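Local coordinates for protein insect group II chitinase (PDB 5Y2A) that probably hydrolyses chitin, as the second catalytic domain of an insect group II chitinase of glycoside hydrolase family 18, at residues 4-9 and 187-192; 32-37 and 73-78; 346-351 and 359-364. All coordinates share one frame; numbering follows the deposited sequence.

Interaction 1: residues 4-9 and 187-192; sequences KVVCYY and LDWISL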
loop_
_atom_site.group_PDB
_atom_site.type_symbol
_atom_site.label_atom_id
_atom_site.label_comp_id
_atom_site.label_asym_id
_atom_site.label_seq_id
_atom_site.Cartn_x
_atom_site.Cartn_y
_atom_site.Cartn_z
ATOM N N LYS A 4 -14.556 -23.127 -18.908
ATOM C CA LYS A 4 -13.632 -22.029 -19.134
ATOM C C LYS A 4 -12.501 -22.050 -18.112
ATOM O O LYS A 4 -12.672 -22.493 -16.973
ATOM C CB LYS A 4 -14.364 -20.684 -19.061
ATOM C CG LYS A 4 -15.510 -20.533 -20.053
ATOM C CD LYS A 4 -16.182 -19.158 -19.908
ATOM C CE LYS A 4 -17.198 -18.908 -21.021
ATOM N NZ LYS A 4 -18.296 -19.915 -21.010
ATOM N N VAL A 5 -11.326 -21.585 -18.535
ATOM C CA VAL A 5 -10.237 -21.265 -17.616
ATOM C C VAL A 5 -9.907 -19.803 -17.877
ATOM O O VAL A 5 -9.288 -19.462 -18.894
ATOM C CB VAL A 5 -9.017 -22.172 -17.789
ATOM C CG1 VAL A 5 -7.912 -21.766 -16.807
ATOM C CG2 VAL A 5 -9.403 -23.630 -17.566
ATOM N N VAL A 6 -10.356 -18.930 -16.985
ATOM C CA VAL A 6 -10.256 -17.486 -17.157
ATOM C C VAL A 6 -9.006 -17.024 -16.418
ATOM O O VAL A 6 -8.932 -17.126 -15.188
ATOM C CB VAL A 6 -11.516 -16.778 -16.636
ATOM C CG1 VAL A 6 -11.382 -15.259 -16.745
ATOM C CG2 VAL A 6 -12.748 -17.269 -17.396
ATOM N N CYS A 7 -8.021 -16.512 -17.158
ATOM C CA CYS A 7 -6.713 -16.165 -16.607
ATOM C C CYS A 7 -6.591 -14.655 -16.482
ATOM O O CYS A 7 -6.716 -13.941 -17.481
ATOM C CB CYS A 7 -5.582 -16.671 -17.501
ATOM S SG CYS A 7 -5.480 -18.450 -17.764
ATOM N N TYR A 8 -6.289 -14.170 -15.280
ATOM C CA TYR A 8 -5.973 -12.759 -15.105
ATOM C C TYR A 8 -4.481 -12.534 -15.340
ATOM O O TYR A 8 -3.635 -13.158 -14.686
ATOM C CB TYR A 8 -6.403 -12.265 -13.724
ATOM C CG TYR A 8 -7.870 -11.917 -13.693
ATOM C CD1 TYR A 8 -8.819 -12.887 -13.423
ATOM C CD2 TYR A 8 -8.315 -10.625 -13.977
ATOM C CE1 TYR A 8 -10.168 -12.587 -13.411
ATOM C CE2 TYR A 8 -9.671 -10.319 -13.965
ATOM C CZ TYR A 8 -10.588 -11.307 -13.681
ATOM O OH TYR A 8 -11.938 -11.036 -13.675
ATOM N N TYR A 9 -4.176 -11.662 -16.295
ATOM C CA TYR A 9 -2.841 -11.144 -16.547
ATOM C C TYR A 9 -2.794 -9.751 -15.929
ATOM O O TYR A 9 -3.732 -8.975 -16.109
ATOM C CB TYR A 9 -2.570 -11.064 -18.054
ATOM C CG TYR A 9 -1.353 -10.231 -18.404
ATOM C CD1 TYR A 9 -0.088 -10.793 -18.372
ATOM C CD2 TYR A 9 -1.462 -8.876 -18.707
ATOM C CE1 TYR A 9 1.033 -10.050 -18.672
ATOM C CE2 TYR A 9 -0.339 -8.117 -18.997
ATOM C CZ TYR A 9 0.905 -8.715 -18.974
ATOM O OH TYR A 9 2.037 -7.988 -19.259
ATOM N N LEU A 187 -24.479 -11.471 -18.700
ATOM C CA LEU A 187 -23.034 -11.665 -18.736
ATOM C C LEU A 187 -22.683 -13.006 -19.368
ATOM O O LEU A 187 -23.392 -13.998 -19.176
ATOM C CB LEU A 187 -22.442 -11.590 -17.328
ATOM C CG LEU A 187 -22.593 -10.250 -16.615
ATOM C CD1 LEU A 187 -22.108 -10.369 -15.175
ATOM C CD2 LEU A 187 -21.827 -9.157 -17.355
ATOM N N ASP A 188 -21.573 -13.032 -20.117
ATOM C CA ASP A 188 -21.077 -14.286 -20.676
ATOM C C ASP A 188 -20.512 -15.201 -19.597
ATOM O O ASP A 188 -20.538 -16.427 -19.753
ATOM C CB ASP A 188 -20.020 -14.011 -21.746
ATOM C CG ASP A 188 -20.606 -13.338 -22.978
ATOM O OD1 ASP A 188 -21.352 -14.004 -23.727
ATOM O OD2 ASP A 188 -20.323 -12.147 -23.197
ATOM N N TRP A 189 -19.980 -14.634 -18.517
ATOM C CA TRP A 189 -19.658 -15.417 -17.332
ATOM C C TRP A 189 -19.542 -14.475 -16.147
ATOM O O TRP A 189 -19.360 -13.262 -16.302
ATOM C CB TRP A 189 -18.377 -16.255 -17.505
ATOM C CG TRP A 189 -17.112 -15.461 -17.697
ATOM C CD1 TRP A 189 -16.271 -15.004 -16.721
ATOM C CD2 TRP A 189 -16.540 -15.054 -18.945
ATOM N NE1 TRP A 189 -15.215 -14.325 -17.288
ATOM C CE2 TRP A 189 -15.358 -14.341 -18.650
ATOM C CE3 TRP A 189 -16.919 -15.214 -20.284
ATOM C CZ2 TRP A 189 -14.554 -13.783 -19.645
ATOM C CZ3 TRP A 189 -16.119 -14.660 -21.273
ATOM C CH2 TRP A 189 -14.948 -13.956 -20.946
ATOM N N ILE A 190 -19.684 -15.052 -14.960
ATOM C CA ILE A 190 -19.551 -14.339 -13.697
ATOM C C ILE A 190 -18.362 -14.949 -12.972
ATOM O O ILE A 190 -18.399 -16.125 -12.593
ATOM C CB ILE A 190 -20.826 -14.439 -12.851
ATOM C CG1 ILE A 190 -21.988 -13.720 -13.539
ATOM C CG2 ILE A 190 -20.599 -13.879 -11.470
ATOM C CD1 ILE A 190 -23.321 -14.059 -12.933
ATOM N N SER A 191 -17.305 -14.168 -12.787
ATOM C CA SER A 191 -16.123 -14.646 -12.079
ATOM C C SER A 191 -16.298 -14.338 -10.596
ATOM O O SER A 191 -16.187 -13.183 -10.176
ATOM C CB SER A 191 -14.849 -14.009 -12.632
ATOM O OG SER A 191 -14.468 -14.613 -13.867
ATOM N N LEU A 192 -16.563 -15.374 -9.806
ATOM C CA LEU A 192 -16.677 -15.206 -8.363
ATOM C C LEU A 192 -15.291 -14.983 -7.774
ATOM O O LEU A 192 -14.398 -15.816 -7.949
ATOM C CB LEU A 192 -17.325 -16.437 -7.740
ATOM C CG LEU A 192 -18.663 -16.883 -8.341
ATOM C CD1 LEU A 192 -19.075 -18.208 -7.710
ATOM C CD2 LEU A 192 -19.734 -15.819 -8.125
HETATM O O HOH W 1 -19.771 -19.223 -18.767
HETATM O O HOH W 2 -13.867 -12.417 -15.264
#
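Val-6 lays its CG2 methyl over one face of the Trp-189 indole. The methyl sits 4.2 Å from the centroid of the five-membered ring and 24° off the ring normal. This is a CH-pi contact, offset toward the ring's rim beside NE1. Lys-4 comes to the benzo side of the same indole, with its CE 3.8 Å from Trp-189 CE3. The approach is oblique, and the lysine chain bends only at its last torsion (chi4 61°). With CG between the backbone N and the carbonyl carbon (chi1 64°), the Trp-189 indole is swung toward strand 4-9, where Val-6 meets its face.

Polar links between the segments run through water. One water accepts from Lys-4 NZ at 2.8 Å and donates to Asp-188 O at 3.1 Å. A second is gripped by three groups. It donates to Tyr-8 OH at 2.9 Å and accepts from Trp-189 NE1 at 3.1 Å. It also lies 2.7 Å from Ser-191 OG. Tyr-8 OH bonds as well to Asp-121, which falls within the DxxDxDxE motif typical of this family. The carboxylate of Asp-188 turns to Arg-153 and Leu-163 N.

The two strands are not neighbours. The axes of the two short strands come no closer than 10.1 Å, so the segments meet through side chains and bridging water, as expected for the interior of a TIM barrel.

Interaction 2: residues 32-37 and 73-78; sequences CTHIIY and GVKVLL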
loop_
_atom_site.group_PDB
_atom_site.type_symbol
_atom_site.label_atom_id
_atom_site.label_comp_id
_atom_site.label_asym_id
_atom_site.label_seq_id
_atom_site.Cartn_x
_atom_site.Cartn_y
_atom_site.Cartn_z
ATOM N N CYS A 32 -5.100 -21.231 -21.012
ATOM C CA CYS A 32 -6.226 -20.332 -20.791
ATOM C C CYS A 32 -7.221 -20.491 -21.927
ATOM O O CYS A 32 -6.826 -20.690 -23.075
ATOM C CB CYS A 32 -5.777 -18.864 -20.726
ATOM S SG CYS A 32 -4.468 -18.532 -19.529
ATOM N N THR A 33 -8.511 -20.390 -21.607
ATOM C CA THR A 33 -9.505 -20.188 -22.653
ATOM C C THR A 33 -9.809 -18.714 -22.850
ATOM O O THR A 33 -10.142 -18.287 -23.964
ATOM C CB THR A 33 -10.804 -20.933 -22.323
ATOM O OG1 THR A 33 -11.392 -20.384 -21.136
ATOM C CG2 THR A 33 -10.528 -22.416 -22.105
ATOM N N HIS A 34 -9.679 -17.932 -21.785
ATOM C CA HIS A 34 -9.917 -16.500 -21.798
ATOM C C HIS A 34 -8.838 -15.834 -20.960
ATOM O O HIS A 34 -8.450 -16.361 -19.914
ATOM C CB HIS A 34 -11.311 -16.158 -21.242
ATOM C CG HIS A 34 -12.436 -16.840 -21.961
ATOM N ND1 HIS A 34 -12.694 -18.188 -21.832
ATOM C CD2 HIS A 34 -13.365 -16.360 -22.821
ATOM C CE1 HIS A 34 -13.730 -18.511 -22.585
ATOM N NE2 HIS A 34 -14.160 -17.419 -23.192
ATOM N N ILE A 35 -8.326 -14.703 -21.439
ATOM C CA ILE A 35 -7.351 -13.898 -20.710
ATOM C C ILE A 35 -7.983 -12.541 -20.434
ATOM O O ILE A 35 -8.581 -11.939 -21.333
ATOM C CB ILE A 35 -6.038 -13.736 -21.500
ATOM C CG1 ILE A 35 -5.387 -15.097 -21.725
ATOM C CG2 ILE A 35 -5.069 -12.788 -20.777
ATOM C CD1 ILE A 35 -4.182 -15.041 -22.637
ATOM N N ILE A 36 -7.857 -12.064 -19.198
ATOM C CA ILE A 36 -8.327 -10.739 -18.811
ATOM C C ILE A 36 -7.099 -9.878 -18.550
ATOM O O ILE A 36 -6.247 -10.235 -17.725
ATOM C CB ILE A 36 -9.215 -10.783 -17.558
ATOM C CG1 ILE A 36 -10.372 -11.779 -17.714
ATOM C CG2 ILE A 36 -9.760 -9.386 -17.265
ATOM C CD1 ILE A 36 -11.216 -11.583 -18.937
ATOM N N TYR A 37 -7.015 -8.739 -19.242
ATOM C CA TYR A 37 -5.916 -7.789 -19.069
ATOM C C TYR A 37 -6.273 -6.851 -17.922
ATOM O O TYR A 37 -7.088 -5.940 -18.082
ATOM C CB TYR A 37 -5.664 -7.026 -20.367
ATOM C CG TYR A 37 -4.359 -6.254 -20.401
ATOM C CD1 TYR A 37 -4.172 -5.125 -19.609
ATOM C CD2 TYR A 37 -3.319 -6.644 -21.242
ATOM C CE1 TYR A 37 -2.974 -4.416 -19.634
ATOM C CE2 TYR A 37 -2.123 -5.939 -21.278
ATOM C CZ TYR A 37 -1.961 -4.824 -20.472
ATOM O OH TYR A 37 -0.779 -4.117 -20.489
ATOM N N GLY A 73 -6.379 -18.993 -30.309
ATOM C CA GLY A 73 -7.720 -19.413 -29.971
ATOM C C GLY A 73 -8.185 -19.024 -28.592
ATOM O O GLY A 73 -9.193 -19.557 -28.118
ATOM N N VAL A 74 -7.501 -18.098 -27.938
ATOM C CA VAL A 74 -7.955 -17.602 -26.649
ATOM C C VAL A 74 -8.705 -16.308 -26.899
ATOM O O VAL A 74 -8.409 -15.565 -27.840
ATOM C CB VAL A 74 -6.786 -17.389 -25.663
ATOM C CG1 VAL A 74 -6.041 -18.690 -25.437
ATOM C CG2 VAL A 74 -5.840 -16.323 -26.177
ATOM N N LYS A 75 -9.683 -16.031 -26.049
ATOM C CA LYS A 75 -10.367 -14.749 -26.069
ATOM C C LYS A 75 -9.660 -13.828 -25.085
ATOM O O LYS A 75 -9.308 -14.251 -23.981
ATOM C CB LYS A 75 -11.836 -14.922 -25.683
ATOM C CG LYS A 75 -12.644 -15.744 -26.687
ATOM C CD LYS A 75 -12.884 -14.923 -27.943
ATOM C CE LYS A 75 -13.640 -15.700 -28.992
ATOM N NZ LYS A 75 -14.052 -14.796 -30.106
ATOM N N VAL A 76 -9.431 -12.579 -25.492
ATOM C CA VAL A 76 -8.690 -11.615 -24.675
ATOM C C VAL A 76 -9.579 -10.408 -24.406
ATOM O O VAL A 76 -9.971 -9.691 -25.339
ATOM C CB VAL A 76 -7.369 -11.195 -25.342
ATOM C CG1 VAL A 76 -6.587 -10.241 -24.436
ATOM C CG2 VAL A 76 -6.531 -12.427 -25.663
ATOM N N LEU A 77 -9.894 -10.182 -23.132
ATOM C CA LEU A 77 -10.738 -9.080 -22.696
ATOM C C LEU A 77 -9.921 -8.098 -21.867
ATOM O O LEU A 77 -8.903 -8.448 -21.263
ATOM C CB LEU A 77 -11.929 -9.572 -21.862
ATOM C CG LEU A 77 -13.053 -10.358 -22.544
ATOM C CD1 LEU A 77 -12.592 -11.754 -22.919
ATOM C CD2 LEU A 77 -14.264 -10.422 -21.632
ATOM N N LEU A 78 -10.395 -6.859 -21.826
ATOM C CA LEU A 78 -9.802 -5.838 -20.975
ATOM C C LEU A 78 -10.549 -5.813 -19.649
ATOM O O LEU A 78 -11.783 -5.781 -19.628
ATOM C CB LEU A 78 -9.873 -4.465 -21.651
ATOM C CG LEU A 78 -9.380 -3.293 -20.803
ATOM C CD1 LEU A 78 -7.895 -3.452 -20.521
ATOM C CD2 LEU A 78 -9.666 -1.971 -21.511
HETATM O O HOH W 3 -11.075 -19.821 -25.931
#
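The His-34 imidazole lies beside the Lys-75 chain, and both side chains point the same way. His-34 CD2 is 3.5 Å from Lys-75 CB, in an oblique approach. At the ring edge, in plane, Thr-33 OG1 is hydrogen-bonded to His-34 ND1 at 2.6 Å. This bond would limit rotation of the imidazole. The His-34 ring also meets the indole of Trp-189, with the planes at about 60°.

The second flat group is Tyr-37. Its CG is anti to the backbone N (chi1 -167°), and the ring leads away from the neighbouring strand. Leu-78 CD1 approaches obliquely, 4.2 Å from Tyr-37 CD1. Tyr-63 meets the Tyr-37 ring edge-to-face, and Tyr-37 OH is hydrogen-bonded to Asp-57. On the face of His-34, Ile-36 CD1 reaches across to Leu-77 CB at 3.6 Å.

The backbones are paired in parallel. Lys-75 N donates to Thr-33 O, Ile-35 N to Lys-75 O, Leu-77 N to Ile-35 O and Tyr-37 N to Leu-77 O. A water donates to Thr-33 O and Gly-73 O where the pairing begins.

His-34, Lys-75, Ile-36 and Leu-77 share one face. His-34, Lys-75 and Leu-77 touch Leu-162 there, and Ile-36 packs on Val-6 and Tyr-8. Ile-35, Val-76, Tyr-37 and Leu-78 occupy the other face, where helix 62-67 packs on Tyr-37 and Val-76. One face toward the barrel interior and the other under a helix is the arrangement expected of neighbouring strands in the TIM barrel of this family.

Interaction 3: residues 346-351 and 359-364; sequences DLDDFT and KAPLLT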
loop_
_atom_site.group_PDB
_atom_site.type_symbol
_atom_site.label_atom_id
_atom_site.label_comp_id
_atom_site.label_asym_id
_atom_site.label_seq_id
_atom_site.Cartn_x
_atom_site.Cartn_y
_atom_site.Cartn_z
ATOM N N ASP A 346 0.795 -14.432 -12.849
ATOM C CA ASP A 346 2.146 -14.097 -12.421
ATOM C C ASP A 346 2.469 -14.544 -11.002
ATOM O O ASP A 346 3.628 -14.424 -10.586
ATOM C CB ASP A 346 2.324 -12.587 -12.501
ATOM C CG ASP A 346 1.208 -11.859 -11.793
ATOM O OD1 ASP A 346 0.100 -11.756 -12.361
ATOM O OD2 ASP A 346 1.426 -11.433 -10.643
ATOM N N LEU A 347 1.482 -15.009 -10.233
ATOM C CA LEU A 347 1.730 -15.419 -8.858
ATOM C C LEU A 347 1.893 -16.922 -8.712
ATOM O O LEU A 347 2.430 -17.375 -7.693
ATOM C CB LEU A 347 0.600 -14.925 -7.945
ATOM C CG LEU A 347 0.392 -13.405 -8.041
ATOM C CD1 LEU A 347 -0.917 -12.990 -7.361
ATOM C CD2 LEU A 347 1.592 -12.635 -7.457
ATOM N N ASP A 348 1.436 -17.687 -9.703
ATOM C CA ASP A 348 1.805 -19.086 -9.879
ATOM C C ASP A 348 3.323 -19.191 -9.996
ATOM O O ASP A 348 4.017 -18.207 -10.250
ATOM C CB ASP A 348 1.136 -19.625 -11.152
ATOM C CG ASP A 348 0.975 -21.147 -11.180
ATOM O OD1 ASP A 348 1.466 -21.869 -10.288
ATOM O OD2 ASP A 348 0.342 -21.623 -12.145
ATOM N N ASP A 349 3.849 -20.404 -9.831
ATOM C CA ASP A 349 5.271 -20.634 -10.097
ATOM C C ASP A 349 5.460 -20.770 -11.610
ATOM O O ASP A 349 5.764 -21.840 -12.142
ATOM C CB ASP A 349 5.780 -21.862 -9.353
ATOM C CG ASP A 349 7.290 -22.021 -9.455
ATOM O OD1 ASP A 349 7.980 -21.005 -9.671
ATOM O OD2 ASP A 349 7.792 -23.157 -9.306
ATOM N N PHE A 350 5.264 -19.642 -12.307
ATOM C CA PHE A 350 5.204 -19.679 -13.768
ATOM C C PHE A 350 6.558 -20.022 -14.388
ATOM O O PHE A 350 6.605 -20.559 -15.500
ATOM C CB PHE A 350 4.661 -18.350 -14.320
ATOM C CG PHE A 350 5.562 -17.158 -14.081
ATOM C CD1 PHE A 350 5.521 -16.462 -12.885
ATOM C CD2 PHE A 350 6.424 -16.713 -15.078
ATOM C CE1 PHE A 350 6.354 -15.357 -12.670
ATOM C CE2 PHE A 350 7.254 -15.615 -14.875
ATOM C CZ PHE A 350 7.218 -14.936 -13.669
ATOM N N THR A 351 7.664 -19.748 -13.692
ATOM C CA THR A 351 8.966 -20.161 -14.208
ATOM C C THR A 351 9.289 -21.612 -13.887
ATOM O O THR A 351 10.178 -22.193 -14.525
ATOM C CB THR A 351 10.091 -19.275 -13.657
ATOM O OG1 THR A 351 10.274 -19.530 -12.258
ATOM C CG2 THR A 351 9.786 -17.803 -13.874
ATOM N N LYS A 359 6.493 -25.840 -14.797
ATOM C CA LYS A 359 6.084 -24.454 -14.977
ATOM C C LYS A 359 4.580 -24.307 -14.774
ATOM O O LYS A 359 3.788 -25.120 -15.257
ATOM C CB LYS A 359 6.499 -23.960 -16.363
ATOM C CG LYS A 359 8.001 -24.104 -16.598
ATOM C CD LYS A 359 8.557 -23.045 -17.535
ATOM C CE LYS A 359 7.917 -23.100 -18.900
ATOM N NZ LYS A 359 8.211 -21.863 -19.675
ATOM N N ALA A 360 4.196 -23.264 -14.040
ATOM C CA ALA A 360 2.800 -22.950 -13.765
ATOM C C ALA A 360 2.024 -24.145 -13.187
ATOM O O ALA A 360 1.018 -24.564 -13.746
ATOM C CB ALA A 360 2.116 -22.434 -15.024
ATOM N N PRO A 361 2.468 -24.686 -12.041
ATOM C CA PRO A 361 1.809 -25.900 -11.526
ATOM C C PRO A 361 0.346 -25.705 -11.161
ATOM O O PRO A 361 -0.475 -26.582 -11.448
ATOM C CB PRO A 361 2.658 -26.262 -10.300
ATOM C CG PRO A 361 3.319 -24.975 -9.891
ATOM C CD PRO A 361 3.581 -24.250 -11.178
ATOM N N LEU A 362 -0.010 -24.587 -10.527
ATOM C CA LEU A 362 -1.403 -24.379 -10.143
ATOM C C LEU A 362 -2.304 -24.274 -11.369
ATOM O O LEU A 362 -3.370 -24.897 -11.427
ATOM C CB LEU A 362 -1.530 -23.131 -9.266
ATOM C CG LEU A 362 -0.807 -23.148 -7.911
ATOM C CD1 LEU A 362 -1.040 -21.831 -7.161
ATOM C CD2 LEU A 362 -1.228 -24.335 -7.042
ATOM N N LEU A 363 -1.892 -23.490 -12.366
ATOM C CA LEU A 363 -2.721 -23.341 -13.559
ATOM C C LEU A 363 -2.773 -24.635 -14.365
ATOM O O LEU A 363 -3.808 -24.967 -14.957
ATOM C CB LEU A 363 -2.195 -22.185 -14.414
ATOM C CG LEU A 363 -3.026 -21.798 -15.639
ATOM C CD1 LEU A 363 -4.421 -21.358 -15.223
ATOM C CD2 LEU A 363 -2.320 -20.699 -16.421
ATOM N N THR A 364 -1.666 -25.371 -14.417
ATOM C CA THR A 364 -1.662 -26.655 -15.114
ATOM C C THR A 364 -2.622 -27.641 -14.458
ATOM O O THR A 364 -3.341 -28.377 -15.149
ATOM C CB THR A 364 -0.241 -27.217 -15.143
ATOM O OG1 THR A 364 0.602 -26.312 -15.865
ATOM C CG2 THR A 364 -0.205 -28.583 -15.811
#
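Asp-348 OD1 is held by two backbone amides. Leu-362 N, in the first turn of helix 361-371, donates to Asp-348 OD1 at 3.1 Å, and Asp-349 N adds a weak bond. The other oxygen, Asp-348 OD2, accepts from Leu-363 N at 2.9 Å. Both helix donors come to the syn side. They stand out of the carboxylate plane, by 18° for OD1 and 34° for OD2. The Asp-348 side chain extends with CG anti to the backbone N (chi1 -157°), which brings both oxygens to the helix start.

Pro-361 slides past the acid in the opposite direction, its CD 3.3 Å from Asp-348 OD1. The same proline packs its CD on Asp-349 CB at 3.7 Å. Ala-360, at the N-cap position, donates from N to Asp-349 O at 2.8 Å, from above the carbonyl plane. Asp-349 is the centre of an inverse gamma turn, and its carboxylate turns to Tyr-354 N and Cys-355 N. At the more exposed end, the aliphatic part of Lys-359 runs along the carbonyls of Phe-350 and Thr-351.

Ala-360 O accepts from both Thr-364 N and Thr-364 OG1, which closes the first turn from within. The buried Asp-348 oxygens thus supply acceptors to amides that have no helical carbonyl before them. The partial positive charge of the helix start would be expected to favour the ionised form of Asp-348.

In the fold
Interactions 1 and 2 lie in the eight-stranded TIM barrel of this family, with centres 9 Å apart. Strands 4-10 and 34-42 are neighbours there, and the disulfide Cys-7 to Cys-32 ties the two contacts together. Interaction 2 joins adjacent strands of the wall; interaction 1 spans the interior. Both segments of interaction 2 fall between those of interaction 1 in the chain. Interaction 3 follows later, beyond strand 339-343, with its centre about 18 Å from that of interaction 1 and about 17 Å from that of interaction 2. Leu-363 packs on Val-5 and Cys-7, so helix 361-371 closes over the first strand outside the barrel and brings the late chain back to its start.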